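Local coordinates for protein tRNA (uracil(54)-C(5))-methyltransferase (Pyrococcus abyssi, PDB 2JJQ) that methylates C5 of uridine 54 in tRNA, using S-adenosyl-L-methionine as the methyl donor, at residues L95-Q100 with A408-P413; R26-D31 with L101-K106; S181-K186 with F191-V196. One frame throughout, in Å; residues are numbered along the deposited sequence.

Contact 1 (L95-Q100 with A408-P413)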
loop_
_atom_site.group_PDB
_atom_site.type_symbol
_atom_site.label_atom_id
_atom_site.label_comp_id
_atom_site.label_asym_id
_atom_site.label_seq_id
_atom_site.Cartn_x
_atom_site.Cartn_y
_atom_site.Cartn_z
ATOM N N LEU A 95 -15.967 -3.123 -10.961
ATOM C CA LEU A 95 -16.821 -4.130 -10.244
ATOM C C LEU A 95 -17.458 -3.569 -8.981
ATOM O O LEU A 95 -16.789 -2.882 -8.209
ATOM C CB LEU A 95 -15.988 -5.342 -9.845
ATOM C CG LEU A 95 -15.283 -6.083 -10.985
ATOM C CD1 LEU A 95 -14.443 -7.158 -10.316
ATOM C CD2 LEU A 95 -16.271 -6.657 -11.996
ATOM N N ASN A 96 -18.718 -3.912 -8.734
ATOM C CA ASN A 96 -19.393 -3.542 -7.482
ATOM C C ASN A 96 -18.556 -4.042 -6.324
ATOM O O ASN A 96 -17.950 -5.137 -6.382
ATOM C CB ASN A 96 -20.716 -4.276 -7.364
ATOM C CG ASN A 96 -21.759 -3.714 -8.285
ATOM O OD1 ASN A 96 -21.796 -2.512 -8.579
ATOM N ND2 ASN A 96 -22.654 -4.593 -8.720
ATOM N N TYR A 97 -18.568 -3.256 -5.262
ATOM C CA TYR A 97 -17.663 -3.565 -4.128
ATOM C C TYR A 97 -17.961 -4.907 -3.481
ATOM O O TYR A 97 -17.053 -5.701 -3.131
ATOM C CB TYR A 97 -17.664 -2.411 -3.112
ATOM C CG TYR A 97 -16.591 -2.615 -2.069
ATOM C CD1 TYR A 97 -15.264 -2.688 -2.448
ATOM C CD2 TYR A 97 -16.917 -2.688 -0.709
ATOM C CE1 TYR A 97 -14.245 -2.851 -1.486
ATOM C CE2 TYR A 97 -15.907 -2.875 0.245
ATOM C CZ TYR A 97 -14.583 -2.958 -0.158
ATOM O OH TYR A 97 -13.584 -3.193 0.796
ATOM N N ASP A 98 -19.254 -5.243 -3.378
ATOM C CA ASP A 98 -19.572 -6.528 -2.752
ATOM C C ASP A 98 -18.991 -7.678 -3.574
ATOM O O ASP A 98 -18.618 -8.730 -3.021
ATOM C CB ASP A 98 -21.078 -6.692 -2.536
ATOM C CG ASP A 98 -21.819 -6.997 -3.818
ATOM O OD1 ASP A 98 -21.573 -6.321 -4.815
ATOM O OD2 ASP A 98 -22.675 -7.920 -3.858
ATOM N N TYR A 99 -18.932 -7.504 -4.887
ATOM C CA TYR A 99 -18.358 -8.571 -5.709
ATOM C C TYR A 99 -16.844 -8.588 -5.547
ATOM O O TYR A 99 -16.232 -9.659 -5.543
ATOM C CB TYR A 99 -18.747 -8.524 -7.194
ATOM C CG TYR A 99 -18.174 -9.749 -7.869
ATOM C CD1 TYR A 99 -18.650 -11.015 -7.550
ATOM C CD2 TYR A 99 -17.076 -9.664 -8.695
ATOM C CE1 TYR A 99 -18.083 -12.140 -8.070
ATOM C CE2 TYR A 99 -16.496 -10.835 -9.247
ATOM C CZ TYR A 99 -17.006 -12.048 -8.908
ATOM O OH TYR A 99 -16.495 -13.254 -9.406
ATOM N N GLN A 100 -16.223 -7.410 -5.483
ATOM C CA GLN A 100 -14.770 -7.418 -5.180
ATOM C C GLN A 100 -14.527 -8.288 -3.947
ATOM O O GLN A 100 -13.577 -9.047 -3.935
ATOM C CB GLN A 100 -14.276 -5.986 -4.919
ATOM C CG GLN A 100 -14.266 -5.146 -6.194
ATOM C CD GLN A 100 -13.700 -3.779 -5.918
ATOM O OE1 GLN A 100 -12.807 -3.642 -5.079
ATOM N NE2 GLN A 100 -14.253 -2.755 -6.559
ATOM N N ALA A 408 -8.847 -11.721 6.694
ATOM C CA ALA A 408 -8.272 -10.851 5.674
ATOM C C ALA A 408 -8.943 -9.506 5.801
ATOM O O ALA A 408 -10.125 -9.423 6.142
ATOM C CB ALA A 408 -8.552 -11.382 4.263
ATOM N N LEU A 409 -8.180 -8.458 5.589
ATOM C CA LEU A 409 -8.739 -7.078 5.649
ATOM C C LEU A 409 -8.552 -6.532 4.249
ATOM O O LEU A 409 -7.471 -6.688 3.652
ATOM C CB LEU A 409 -8.027 -6.197 6.662
ATOM C CG LEU A 409 -8.306 -6.620 8.105
ATOM C CD1 LEU A 409 -7.252 -7.651 8.391
ATOM C CD2 LEU A 409 -8.114 -5.401 9.023
ATOM N N ASP A 410 -9.621 -5.972 3.689
ATOM C CA ASP A 410 -9.483 -5.353 2.382
ATOM C C ASP A 410 -8.733 -4.009 2.516
ATOM O O ASP A 410 -9.333 -2.922 2.586
ATOM C CB ASP A 410 -10.826 -5.179 1.662
ATOM C CG ASP A 410 -10.622 -4.700 0.241
ATOM O OD1 ASP A 410 -9.512 -4.944 -0.275
ATOM O OD2 ASP A 410 -11.480 -4.004 -0.343
ATOM N N MET A 411 -7.413 -4.086 2.534
ATOM C CA MET A 411 -6.618 -2.880 2.649
ATOM C C MET A 411 -6.582 -2.178 1.299
ATOM O O MET A 411 -6.245 -0.959 1.208
ATOM C CB MET A 411 -5.176 -3.247 3.119
ATOM C CG MET A 411 -5.150 -3.612 4.658
ATOM S SD MET A 411 -5.260 -2.129 5.723
ATOM C CE MET A 411 -4.290 -0.992 4.732
ATOM N N PHE A 412 -6.945 -2.913 0.244
ATOM C CA PHE A 412 -6.661 -2.441 -1.125
ATOM C C PHE A 412 -7.899 -2.542 -2.042
ATOM O O PHE A 412 -7.877 -3.273 -3.053
ATOM C CB PHE A 412 -5.529 -3.256 -1.731
ATOM C CG PHE A 412 -4.340 -3.357 -0.840
ATOM C CD1 PHE A 412 -3.478 -2.305 -0.704
ATOM C CD2 PHE A 412 -4.119 -4.510 -0.134
ATOM C CE1 PHE A 412 -2.339 -2.389 0.149
ATOM C CE2 PHE A 412 -3.003 -4.613 0.722
ATOM C CZ PHE A 412 -2.120 -3.555 0.852
ATOM N N PRO A 413 -8.930 -1.784 -1.725
ATOM C CA PRO A 413 -10.124 -1.783 -2.590
ATOM C C PRO A 413 -9.777 -1.522 -4.072
ATOM O O PRO A 413 -8.859 -0.740 -4.382
ATOM C CB PRO A 413 -10.929 -0.595 -2.063
ATOM C CG PRO A 413 -10.474 -0.416 -0.603
ATOM C CD PRO A 413 -9.038 -0.851 -0.572
HETATM O O HOH W 1 -11.725 -4.913 -2.904
#

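Contact 2 (R26-D31 with L101-K106)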
loop_
_atom_site.group_PDB
_atom_site.type_symbol
_atom_site.label_atom_id
_atom_site.label_comp_id
_atom_site.label_asym_id
_atom_site.label_seq_id
_atom_site.Cartn_x
_atom_site.Cartn_y
_atom_site.Cartn_z
ATOM N N ARG A 26 -16.611 -16.378 -16.964
ATOM C CA ARG A 26 -17.137 -17.194 -15.875
ATOM C C ARG A 26 -16.569 -16.820 -14.516
ATOM O O ARG A 26 -17.257 -16.917 -13.493
ATOM C CB ARG A 26 -16.863 -18.668 -16.127
ATOM C CG ARG A 26 -17.481 -19.175 -17.432
ATOM C CD ARG A 26 -19.023 -19.314 -17.414
ATOM N NE ARG A 26 -19.523 -19.838 -18.689
ATOM C CZ ARG A 26 -20.805 -19.825 -19.059
ATOM N NH1 ARG A 26 -21.719 -19.305 -18.245
ATOM N NH2 ARG A 26 -21.170 -20.319 -20.250
ATOM N N LYS A 27 -15.304 -16.403 -14.509
ATOM C CA LYS A 27 -14.663 -16.033 -13.259
ATOM C C LYS A 27 -13.471 -15.107 -13.547
ATOM O O LYS A 27 -13.126 -14.837 -14.706
ATOM C CB LYS A 27 -14.197 -17.297 -12.522
ATOM C CG LYS A 27 -12.965 -17.944 -13.120
ATOM C CD LYS A 27 -12.322 -18.884 -12.126
ATOM C CE LYS A 27 -10.824 -18.783 -12.152
ATOM N NZ LYS A 27 -10.227 -19.506 -10.975
ATOM N N LEU A 28 -12.873 -14.593 -12.468
ATOM C CA LEU A 28 -11.651 -13.827 -12.570
ATOM C C LEU A 28 -10.511 -14.727 -12.088
ATOM O O LEU A 28 -10.680 -15.509 -11.147
ATOM C CB LEU A 28 -11.722 -12.580 -11.663
ATOM C CG LEU A 28 -12.893 -11.648 -11.976
ATOM C CD1 LEU A 28 -12.868 -10.372 -11.123
ATOM C CD2 LEU A 28 -12.876 -11.282 -13.446
ATOM N N ASN A 29 -9.350 -14.594 -12.675
ATOM C CA ASN A 29 -8.242 -15.322 -12.090
ATOM C C ASN A 29 -7.668 -14.511 -10.913
ATOM O O ASN A 29 -8.202 -13.435 -10.547
ATOM C CB ASN A 29 -7.197 -15.712 -13.138
ATOM C CG ASN A 29 -6.364 -14.557 -13.594
ATOM O OD1 ASN A 29 -6.528 -13.415 -13.149
ATOM N ND2 ASN A 29 -5.456 -14.837 -14.530
ATOM N N ASP A 30 -6.576 -15.002 -10.346
ATOM C CA ASP A 30 -6.035 -14.376 -9.149
ATOM C C ASP A 30 -5.502 -12.952 -9.385
ATOM O O ASP A 30 -5.402 -12.193 -8.425
ATOM C CB ASP A 30 -4.975 -15.278 -8.489
ATOM C CG ASP A 30 -5.582 -16.446 -7.722
ATOM O OD1 ASP A 30 -6.813 -16.667 -7.751
ATOM O OD2 ASP A 30 -4.807 -17.180 -7.083
ATOM N N ASP A 31 -5.145 -12.583 -10.619
ATOM C CA ASP A 31 -4.767 -11.188 -10.904
ATOM C C ASP A 31 -5.963 -10.327 -11.285
ATOM O O ASP A 31 -5.849 -9.152 -11.588
ATOM C CB ASP A 31 -3.680 -11.089 -11.988
ATOM C CG ASP A 31 -2.405 -11.841 -11.600
ATOM O OD1 ASP A 31 -1.829 -11.525 -10.533
ATOM O OD2 ASP A 31 -2.005 -12.769 -12.342
ATOM N N LEU A 101 -15.327 -8.138 -2.886
ATOM C CA LEU A 101 -15.071 -8.900 -1.660
ATOM C C LEU A 101 -15.310 -10.404 -1.856
ATOM O O LEU A 101 -14.600 -11.239 -1.307
ATOM C CB LEU A 101 -15.973 -8.378 -0.516
ATOM C CG LEU A 101 -15.703 -6.939 -0.135
ATOM C CD1 LEU A 101 -16.833 -6.525 0.958
ATOM C CD2 LEU A 101 -14.292 -6.750 0.390
ATOM N N GLU A 102 -16.306 -10.744 -2.675
ATOM C CA GLU A 102 -16.597 -12.139 -2.984
ATOM C C GLU A 102 -15.406 -12.753 -3.752
ATOM O O GLU A 102 -14.994 -13.871 -3.468
ATOM C CB GLU A 102 -17.889 -12.208 -3.819
ATOM C CG GLU A 102 -18.224 -13.606 -4.284
ATOM C CD GLU A 102 -19.512 -13.667 -5.116
ATOM O OE1 GLU A 102 -20.518 -13.013 -4.751
ATOM O OE2 GLU A 102 -19.527 -14.407 -6.127
ATOM N N PHE A 103 -14.851 -12.011 -4.704
ATOM C CA PHE A 103 -13.694 -12.464 -5.456
ATOM C C PHE A 103 -12.524 -12.745 -4.496
ATOM O O PHE A 103 -11.806 -13.746 -4.650
ATOM C CB PHE A 103 -13.289 -11.381 -6.480
ATOM C CG PHE A 103 -11.851 -11.513 -6.979
ATOM C CD1 PHE A 103 -11.556 -12.401 -7.982
ATOM C CD2 PHE A 103 -10.814 -10.740 -6.440
ATOM C CE1 PHE A 103 -10.263 -12.525 -8.469
ATOM C CE2 PHE A 103 -9.515 -10.849 -6.891
ATOM C CZ PHE A 103 -9.213 -11.799 -7.906
ATOM N N LYS A 104 -12.326 -11.871 -3.515
ATOM C CA LYS A 104 -11.226 -12.011 -2.556
ATOM C C LYS A 104 -11.456 -13.208 -1.639
ATOM O O LYS A 104 -10.519 -13.942 -1.356
ATOM C CB LYS A 104 -11.016 -10.703 -1.764
ATOM C CG LYS A 104 -10.311 -9.709 -2.696
ATOM C CD LYS A 104 -10.254 -8.297 -2.168
ATOM C CE LYS A 104 -9.403 -7.444 -3.123
ATOM N NZ LYS A 104 -9.175 -5.994 -2.702
ATOM N N ARG A 105 -12.695 -13.420 -1.205
ATOM C CA ARG A 105 -13.014 -14.621 -0.409
ATOM C C ARG A 105 -12.678 -15.890 -1.159
ATOM O O ARG A 105 -12.021 -16.778 -0.633
ATOM C CB ARG A 105 -14.468 -14.623 0.048
ATOM C CG ARG A 105 -14.667 -13.582 1.092
ATOM C CD ARG A 105 -15.966 -13.847 1.784
ATOM N NE ARG A 105 -17.047 -13.679 0.839
ATOM C CZ ARG A 105 -17.747 -12.554 0.722
ATOM N NH1 ARG A 105 -17.460 -11.514 1.500
ATOM N NH2 ARG A 105 -18.727 -12.479 -0.167
ATOM N N LYS A 106 -13.114 -15.956 -2.396
ATOM C CA LYS A 106 -12.897 -17.139 -3.223
ATOM C C LYS A 106 -11.399 -17.385 -3.486
ATOM O O LYS A 106 -10.893 -18.516 -3.362
ATOM C CB LYS A 106 -13.657 -16.966 -4.533
ATOM C CG LYS A 106 -15.182 -17.184 -4.391
ATOM C CD LYS A 106 -15.853 -16.866 -5.743
ATOM C CE LYS A 106 -17.405 -16.937 -5.730
ATOM N NZ LYS A 106 -17.970 -18.129 -4.981
#

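Contact 3 (S181-K186 with F191-V196)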
loop_
_atom_site.group_PDB
_atom_site.type_symbol
_atom_site.label_atom_id
_atom_site.label_comp_id
_atom_site.label_asym_id
_atom_site.label_seq_id
_atom_site.Cartn_x
_atom_site.Cartn_y
_atom_site.Cartn_z
ATOM N N SER A 181 9.217 24.368 -15.729
ATOM C CA SER A 181 9.552 23.336 -16.712
ATOM C C SER A 181 9.063 21.973 -16.204
ATOM O O SER A 181 9.278 21.628 -15.056
ATOM C CB SER A 181 11.085 23.353 -16.954
ATOM O OG SER A 181 11.688 22.079 -16.995
ATOM N N VAL A 182 8.333 21.236 -17.029
ATOM C CA VAL A 182 7.799 19.937 -16.587
ATOM C C VAL A 182 8.355 18.756 -17.413
ATOM O O VAL A 182 9.140 18.930 -18.344
ATOM C CB VAL A 182 6.250 19.898 -16.532
ATOM C CG1 VAL A 182 5.691 20.937 -15.555
ATOM C CG2 VAL A 182 5.635 20.042 -17.957
ATOM N N TRP A 183 7.994 17.544 -17.020
ATOM C CA TRP A 183 8.652 16.334 -17.572
ATOM C C TRP A 183 8.197 16.132 -18.990
ATOM O O TRP A 183 6.985 16.035 -19.266
ATOM C CB TRP A 183 8.210 15.131 -16.758
ATOM C CG TRP A 183 8.904 13.822 -16.986
ATOM C CD1 TRP A 183 9.938 13.546 -17.829
ATOM C CD2 TRP A 183 8.660 12.635 -16.241
ATOM N NE1 TRP A 183 10.304 12.206 -17.716
ATOM C CE2 TRP A 183 9.548 11.642 -16.716
ATOM C CE3 TRP A 183 7.760 12.308 -15.224
ATOM C CZ2 TRP A 183 9.551 10.347 -16.206
ATOM C CZ3 TRP A 183 7.769 11.021 -14.720
ATOM C CH2 TRP A 183 8.664 10.063 -15.206
ATOM N N ASN A 184 9.170 16.038 -19.889
ATOM C CA ASN A 184 8.889 15.642 -21.268
ATOM C C ASN A 184 9.285 14.199 -21.340
ATOM O O ASN A 184 10.480 13.889 -21.334
ATOM C CB ASN A 184 9.794 16.403 -22.207
ATOM C CG ASN A 184 9.721 15.881 -23.655
ATOM O OD1 ASN A 184 9.123 14.839 -23.928
ATOM N ND2 ASN A 184 10.332 16.623 -24.575
ATOM N N ILE A 185 8.292 13.313 -21.370
ATOM C CA ILE A 185 8.570 11.866 -21.315
ATOM C C ILE A 185 9.310 11.294 -22.540
ATOM O O ILE A 185 10.104 10.355 -22.415
ATOM C CB ILE A 185 7.290 11.091 -21.069
ATOM C CG1 ILE A 185 6.809 11.374 -19.648
ATOM C CG2 ILE A 185 7.545 9.594 -21.286
ATOM C CD1 ILE A 185 5.323 11.155 -19.477
ATOM N N LYS A 186 9.091 11.883 -23.709
ATOM C CA LYS A 186 9.801 11.455 -24.906
ATOM C C LYS A 186 11.295 11.625 -24.820
ATOM O O LYS A 186 12.039 10.873 -25.444
ATOM C CB LYS A 186 9.311 12.243 -26.113
ATOM C CG LYS A 186 7.979 11.796 -26.631
ATOM C CD LYS A 186 7.692 12.445 -27.983
ATOM C CE LYS A 186 6.214 12.333 -28.379
ATOM N NZ LYS A 186 5.996 13.053 -29.678
ATOM N N PHE A 191 12.126 19.823 -15.461
ATOM C CA PHE A 191 12.528 19.999 -14.066
ATOM C C PHE A 191 11.555 19.264 -13.151
ATOM O O PHE A 191 11.969 18.395 -12.391
ATOM C CB PHE A 191 12.577 21.498 -13.724
ATOM C CG PHE A 191 12.757 21.799 -12.251
ATOM C CD1 PHE A 191 13.938 21.461 -11.604
ATOM C CD2 PHE A 191 11.749 22.470 -11.546
ATOM C CE1 PHE A 191 14.108 21.756 -10.256
ATOM C CE2 PHE A 191 11.899 22.771 -10.196
ATOM C CZ PHE A 191 13.058 22.419 -9.553
ATOM N N LEU A 192 10.276 19.595 -13.233
ATOM C CA LEU A 192 9.311 19.015 -12.308
ATOM C C LEU A 192 8.862 17.603 -12.778
ATOM O O LEU A 192 8.424 17.441 -13.911
ATOM C CB LEU A 192 8.117 19.994 -12.165
ATOM C CG LEU A 192 6.981 19.703 -11.203
ATOM C CD1 LEU A 192 7.560 19.375 -9.806
ATOM C CD2 LEU A 192 6.049 20.942 -11.159
ATOM N N ARG A 193 8.958 16.591 -11.912
ATOM C CA ARG A 193 8.628 15.203 -12.318
ATOM C C ARG A 193 7.340 14.665 -11.644
ATOM O O ARG A 193 6.467 14.136 -12.335
ATOM C CB ARG A 193 9.809 14.265 -12.054
ATOM C CG ARG A 193 11.118 14.700 -12.730
ATOM C CD ARG A 193 10.904 14.749 -14.272
ATOM N NE ARG A 193 12.031 15.249 -15.068
ATOM C CZ ARG A 193 12.935 14.458 -15.642
ATOM N NH1 ARG A 193 12.858 13.157 -15.445
ATOM N NH2 ARG A 193 13.924 14.971 -16.370
ATOM N N TYR A 194 7.231 14.774 -10.312
ATOM C CA TYR A 194 6.075 14.247 -9.583
ATOM C C TYR A 194 5.601 15.234 -8.536
ATOM O O TYR A 194 6.430 15.957 -7.939
ATOM C CB TYR A 194 6.425 12.922 -8.824
ATOM C CG TYR A 194 6.677 11.735 -9.731
ATOM C CD1 TYR A 194 5.629 10.945 -10.174
ATOM C CD2 TYR A 194 7.965 11.415 -10.126
ATOM C CE1 TYR A 194 5.855 9.882 -11.020
ATOM C CE2 TYR A 194 8.218 10.314 -10.991
ATOM C CZ TYR A 194 7.140 9.560 -11.424
ATOM O OH TYR A 194 7.342 8.490 -12.275
ATOM N N MET A 195 4.293 15.214 -8.272
ATOM C CA MET A 195 3.734 15.838 -7.090
ATOM C C MET A 195 3.206 14.656 -6.276
ATOM O O MET A 195 2.306 13.969 -6.736
ATOM C CB MET A 195 2.545 16.732 -7.437
ATOM C CG MET A 195 1.761 17.181 -6.160
ATOM S SD MET A 195 0.595 18.546 -6.382
ATOM C CE MET A 195 -0.705 17.756 -7.352
ATOM N N VAL A 196 3.799 14.404 -5.116
ATOM C CA VAL A 196 3.298 13.306 -4.262
ATOM C C VAL A 196 2.456 13.932 -3.171
ATOM O O VAL A 196 2.910 14.880 -2.499
ATOM C CB VAL A 196 4.462 12.521 -3.612
ATOM C CG1 VAL A 196 3.876 11.446 -2.594
ATOM C CG2 VAL A 196 5.395 11.882 -4.655
#

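Contact 1 (L95-Q100 with A408-P413)
The first turn of helix 97-112 meets the loop after strand 403-409 of the methyltransferase sheet where Y97 and Q100 converge on D410, the centre of an inverse gamma turn. The Y97 hydroxyl gives its proton to D410: OH and OD2 lie 2.5 Å apart, a short bond that uses the anti lone pair of OD2, the one facing away from OD1. D410 comes in at the edge of the ring, and the carboxylate is turned only 25° out of the ring plane. With CG anti to its own backbone N (chi1 -171°), Y97 sends its phenol off the helix to D410. The ring also brushes P413, CE1 standing 4.1 Å from CB in an oblique approach. Q100 reaches D410 through a water, which donates to both Q100 OE1 and D410 OD2, each at 2.7 Å. The amide is held at both ends. Q100 NE2 bonds to the carbonyl oxygen of L95 at 3.0 Å, nearly straight at 162° and close to the amide plane, while OE1 also receives the backbone N-H of H414. OD2 is thus gripped by a phenol and a water; OD1 has its own partners, a salt bridge to K104 and a weak bond from F412 N. That many donors round a buried carboxylate would be expected to favour its ionised form. Y97 OH also accepts the backbone N-H of S121, and the two bonds together would set the rotation of the hydroxyl. Among its neighbours, the contact has V119 joined to D410 by a backbone hydrogen bond, Q277 of helix 275-288 bonded to the carbonyl of D410, and strand 419-424 beside A408 and L409.

Contact 2 (R26-D31 with L101-K106)
F103 projects from helix 97-112 and sets the rim of its ring against the backbone where strand 24-28 gives way to a turn. The closest approach is CE1 to the carbonyl oxygen of N29, 3.1 Å, and that oxygen sits at the ring edge near its plane, also 3.3 Å from CZ. The D30 carbonyl oxygen lies at the same rim, farther off at 3.9 Å from CZ. L28 supplies the apolar part: its CB is 3.5 Å from CE1 of F103, and its CD1 comes to 4.0 Å from CD1 of the ring, the two side chains crossing at about a right angle. CG of F103 is turned opposite the backbone N (chi1 160°), which carries the ring outward from the helix to this carbonyl pair.

In the next shell, N29 OD1 accepts the backbone N-H of F33 and, weakly, that of D31 at 3.0 Å, an Asx-turn arrangement that helps shape the turn presenting the two carbonyls. D30 is tied to the same helix farther along, its OD1 by a salt bridge to R110 and its carbonyl oxygen by a bond from K107. P416 packs on F103, while P46, L95 and Y99 pack round L28. All this joins the N-terminal TRAM-like domain to the helix.

Between the two segments themselves the touch is apolar and weakly polar. Carbonyl oxygens facing the electropositive hydrogens of an aromatic rim suggest C-H...O attraction, with the stronger charged bonds left to D30 and its helix partners.

Contact 3 (S181-K186 with F191-V196)
S181 takes up the start of strand 192-199 with two acceptors. Its carbonyl oxygen receives L192 N at 2.9 Å, almost straight at 172°, while OG accepts F191 N at 2.8 Å; F191 N also makes a weak bond to the S181 carbonyl. S181 N donates to a bound glycerol, probably from the crystallisation liquor. Next along, V182 pairs with L192 in a single beta bridge, and W183 continues beside R193. The R193 chain bends at chi2 and lays its guanidinium flat on the indole, CZ 4.1 Å from the centroid of the five-membered ring, a cation-pi stack with planes 14° apart. CD of R193 adds a CH-pi contact over the same face. R193 and Y194 both face V211 of strand 206-212, a classic beta bulge. The guanidinium donates from NE to the G190 carbonyl and weakly from NH2 to that of D188, while W183 NE1 makes a weak bond to D188 OD1. The six-membered ring of W183 makes an offset edge-to-face pair with Y194, its own edge toward the Y194 face, centroids 5.5 Å apart and planes at 63°. Y194 OH, 3.5 Å from W183 CZ3, has its hydrogen-bond partner in D239 OD1.

Contacts 1 and 2 share helix 97-112 and lie with centres 10 Å apart. They touch directly: D410 OD1 of contact 1 is 2.7 Å from K104 NZ of contact 2, and L95 CD1 packs 3.7 Å from L28 CD1. The helix thus couples the TRAM-like domain to the methyltransferase sheet. Contact 1 also nears the functional centres: the D410 side chain is about 8 Å from that of E419, the predicted proton acceptor, and P413's about 8 Å from that of C90, a probable cluster ligand. Contact 3 stands apart, its centre 33 Å from that of contact 1 and 37 Å from that of contact 2, away from the cofactor pocket and the predicted catalytic and cluster residues.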